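Local atomic coordinates of putative integron gene cassette protein (Uncultured bacterium, PDB entry 3GHJ), a protein that is of unknown function but belongs to the glyoxalase/bleomycin resistance protein/dioxygenase superfamily and is probably encoded by a mobile integron gene cassette. Residues S125-D130 against A135-A140. The protein carries 1 engineered substitution. Residues are numbered along the deposited sequence; the frame is centred on the assembly and turned at random.
Sequences SLYFAD and ALEFTA
Glu137 reaches across from strand 135-140 to Ser125 and Tyr127. Its CB lies 3.6 Å from Leu126 O and also meets Tyr127 CD2. CG stands anti to the backbone N (chi1 173°), and the chain runs on extended beside the tyrosine ring, pointing the same way. CG lies 3.4 Å from Leu126 O; CD and OE1 pass Tyr127 CE2. At the tip, OE2 accepts hydrogen bonds from two hydroxyls, which come from opposite faces of the carboxylate plane: Ser125 OG at 2.7 Å and Thr139 OG1, also at 2.7 Å. This grip probably fixes the carboxylate's rotation. OE1 accepts from a water 2.7 Å away, which also bonds Tyr127 OH. Glu31 of the second subunit brings a like charge close to OE1.

Leu126, Phe128, Leu136 and Phe138 form an apolar cluster on the other face of the two strands. The edge of the Phe128 ring meets the face of Phe138, with centroids 4.9 Å apart and planes at 58°. Leu136 CB sits over one face of Phe128, 3.9 Å from the ring centroid. Leu126 CD1 touches the edge of Phe138. Leu105 of helix 98-107 packs on both phenylalanines.

Paired backbone bonds join Leu126 with Phe138 and Phe128 with Leu136. Strands 123-129 and 135-140 thus form an antiparallel beta hairpin, the last in a βαβββ module, the repeating unit of the glyoxalase (vicinal oxygen chelate) fold.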
loop_
_atom_site.group_PDB
_atom_site.type_symbol
_atom_site.label_atom_id
_atom_site.label_comp_id
_atom_site.label_asym_id
_atom_site.label_seq_id
_atom_site.Cartn_x
_atom_site.Cartn_y
_atom_site.Cartn_z
ATOM N N SER A 125 -0.065 -10.672 -12.942
ATOM C CA SER A 125 0.729 -9.529 -12.497
ATOM C C SER A 125 1.689 -9.022 -13.553
ATOM O O SER A 125 2.227 -9.794 -14.353
ATOM C CB SER A 125 1.548 -9.885 -11.258
ATOM O OG SER A 125 0.722 -10.256 -10.170
ATOM N N LEU A 126 1.911 -7.714 -13.553
ATOM C CA LEU A 126 3.024 -7.111 -14.257
ATOM C C LEU A 126 3.930 -6.460 -13.238
ATOM O O LEU A 126 3.445 -5.881 -12.267
ATOM C CB LEU A 126 2.548 -6.014 -15.200
ATOM C CG LEU A 126 1.661 -6.444 -16.362
ATOM C CD1 LEU A 126 1.122 -5.204 -17.034
ATOM C CD2 LEU A 126 2.483 -7.300 -17.334
ATOM N N TYR A 127 5.234 -6.509 -13.477
ATOM C CA TYR A 127 6.209 -5.953 -12.546
ATOM C C TYR A 127 7.086 -4.922 -13.224
ATOM O O TYR A 127 7.525 -5.121 -14.359
ATOM C CB TYR A 127 7.083 -7.068 -11.975
ATOM C CG TYR A 127 6.327 -8.059 -11.126
ATOM C CD1 TYR A 127 5.889 -9.268 -11.658
ATOM C CD2 TYR A 127 6.031 -7.780 -9.797
ATOM C CE1 TYR A 127 5.185 -10.180 -10.880
ATOM C CE2 TYR A 127 5.330 -8.689 -9.010
ATOM C CZ TYR A 127 4.918 -9.885 -9.558
ATOM O OH TYR A 127 4.228 -10.790 -8.779
ATOM N N PHE A 128 7.353 -3.820 -12.538
ATOM C CA PHE A 128 8.203 -2.768 -13.075
ATOM C C PHE A 128 8.725 -1.924 -11.931
ATOM O O PHE A 128 8.234 -2.022 -10.798
ATOM C CB PHE A 128 7.439 -1.888 -14.078
ATOM C CG PHE A 128 6.241 -1.178 -13.490
ATOM C CD1 PHE A 128 5.031 -1.836 -13.352
ATOM C CD2 PHE A 128 6.336 0.148 -13.082
ATOM C CE1 PHE A 128 3.918 -1.181 -12.816
ATOM C CE2 PHE A 128 5.234 0.811 -12.542
ATOM C CZ PHE A 128 4.024 0.143 -12.406
ATOM N N ALA A 129 9.724 -1.102 -12.224
ATOM C CA ALA A 129 10.365 -0.243 -11.237
ATOM C C ALA A 129 9.906 1.205 -11.346
ATOM O O ALA A 129 9.599 1.689 -12.436
ATOM C CB ALA A 129 11.893 -0.320 -11.387
ATOM N N ASP A 130 9.856 1.903 -10.210
ATOM C CA ASP A 130 9.775 3.354 -10.236
ATOM C C ASP A 130 11.209 3.926 -10.298
ATOM O O ASP A 130 12.173 3.154 -10.383
ATOM C CB ASP A 130 8.913 3.899 -9.069
ATOM C CG ASP A 130 9.667 4.023 -7.757
ATOM O OD1 ASP A 130 10.780 3.486 -7.615
ATOM O OD2 ASP A 130 9.107 4.673 -6.854
ATOM N N ALA A 135 9.844 -1.932 -6.211
ATOM C CA ALA A 135 9.238 -3.017 -6.962
ATOM C C ALA A 135 7.741 -2.779 -7.066
ATOM O O ALA A 135 6.980 -3.147 -6.164
ATOM C CB ALA A 135 9.532 -4.349 -6.265
ATOM N N LEU A 136 7.321 -2.140 -8.152
ATOM C CA LEU A 136 5.908 -1.876 -8.384
ATOM C C LEU A 136 5.276 -3.006 -9.179
ATOM O O LEU A 136 5.966 -3.816 -9.810
ATOM C CB LEU A 136 5.709 -0.531 -9.101
ATOM C CG LEU A 136 5.682 0.719 -8.217
ATOM C CD1 LEU A 136 6.978 0.860 -7.424
ATOM C CD2 LEU A 136 5.421 1.966 -9.068
ATOM N N GLU A 137 3.958 -3.060 -9.139
ATOM C CA GLU A 137 3.221 -4.151 -9.745
ATOM C C GLU A 137 1.833 -3.659 -10.132
ATOM O O GLU A 137 1.258 -2.799 -9.452
ATOM C CB GLU A 137 3.140 -5.319 -8.751
ATOM C CG GLU A 137 2.253 -6.474 -9.174
ATOM C CD GLU A 137 2.081 -7.519 -8.089
ATOM O OE1 GLU A 137 2.822 -7.477 -7.078
ATOM O OE2 GLU A 137 1.188 -8.377 -8.240
ATOM N N PHE A 138 1.320 -4.169 -11.250
ATOM C CA PHE A 138 -0.105 -4.113 -11.543
ATOM C C PHE A 138 -0.643 -5.522 -11.332
ATOM O O PHE A 138 -0.078 -6.483 -11.864
ATOM C CB PHE A 138 -0.376 -3.699 -12.993
ATOM C CG PHE A 138 0.013 -2.282 -13.330
ATOM C CD1 PHE A 138 -0.037 -1.269 -12.390
ATOM C CD2 PHE A 138 0.379 -1.954 -14.629
ATOM C CE1 PHE A 138 0.310 0.035 -12.734
ATOM C CE2 PHE A 138 0.723 -0.659 -14.972
ATOM C CZ PHE A 138 0.681 0.340 -14.032
ATOM N N THR A 139 -1.719 -5.648 -10.568
ATOM C CA THR A 139 -2.324 -6.946 -10.274
ATOM C C THR A 139 -3.753 -6.961 -10.776
ATOM O O THR A 139 -4.543 -6.073 -10.455
ATOM C CB THR A 139 -2.379 -7.212 -8.756
ATOM O OG1 THR A 139 -1.115 -6.895 -8.151
ATOM C CG2 THR A 139 -2.742 -8.673 -8.478
ATOM N N ALA A 140 -4.085 -7.984 -11.567
ATOM C CA ALA A 140 -5.447 -8.173 -12.059
ATOM C C ALA A 140 -6.044 -9.450 -11.461
ATOM O O ALA A 140 -5.400 -10.495 -11.468
ATOM C CB ALA A 140 -5.450 -8.236 -13.597
HETATM O O HOH W 1 3.460 -9.947 -6.328
#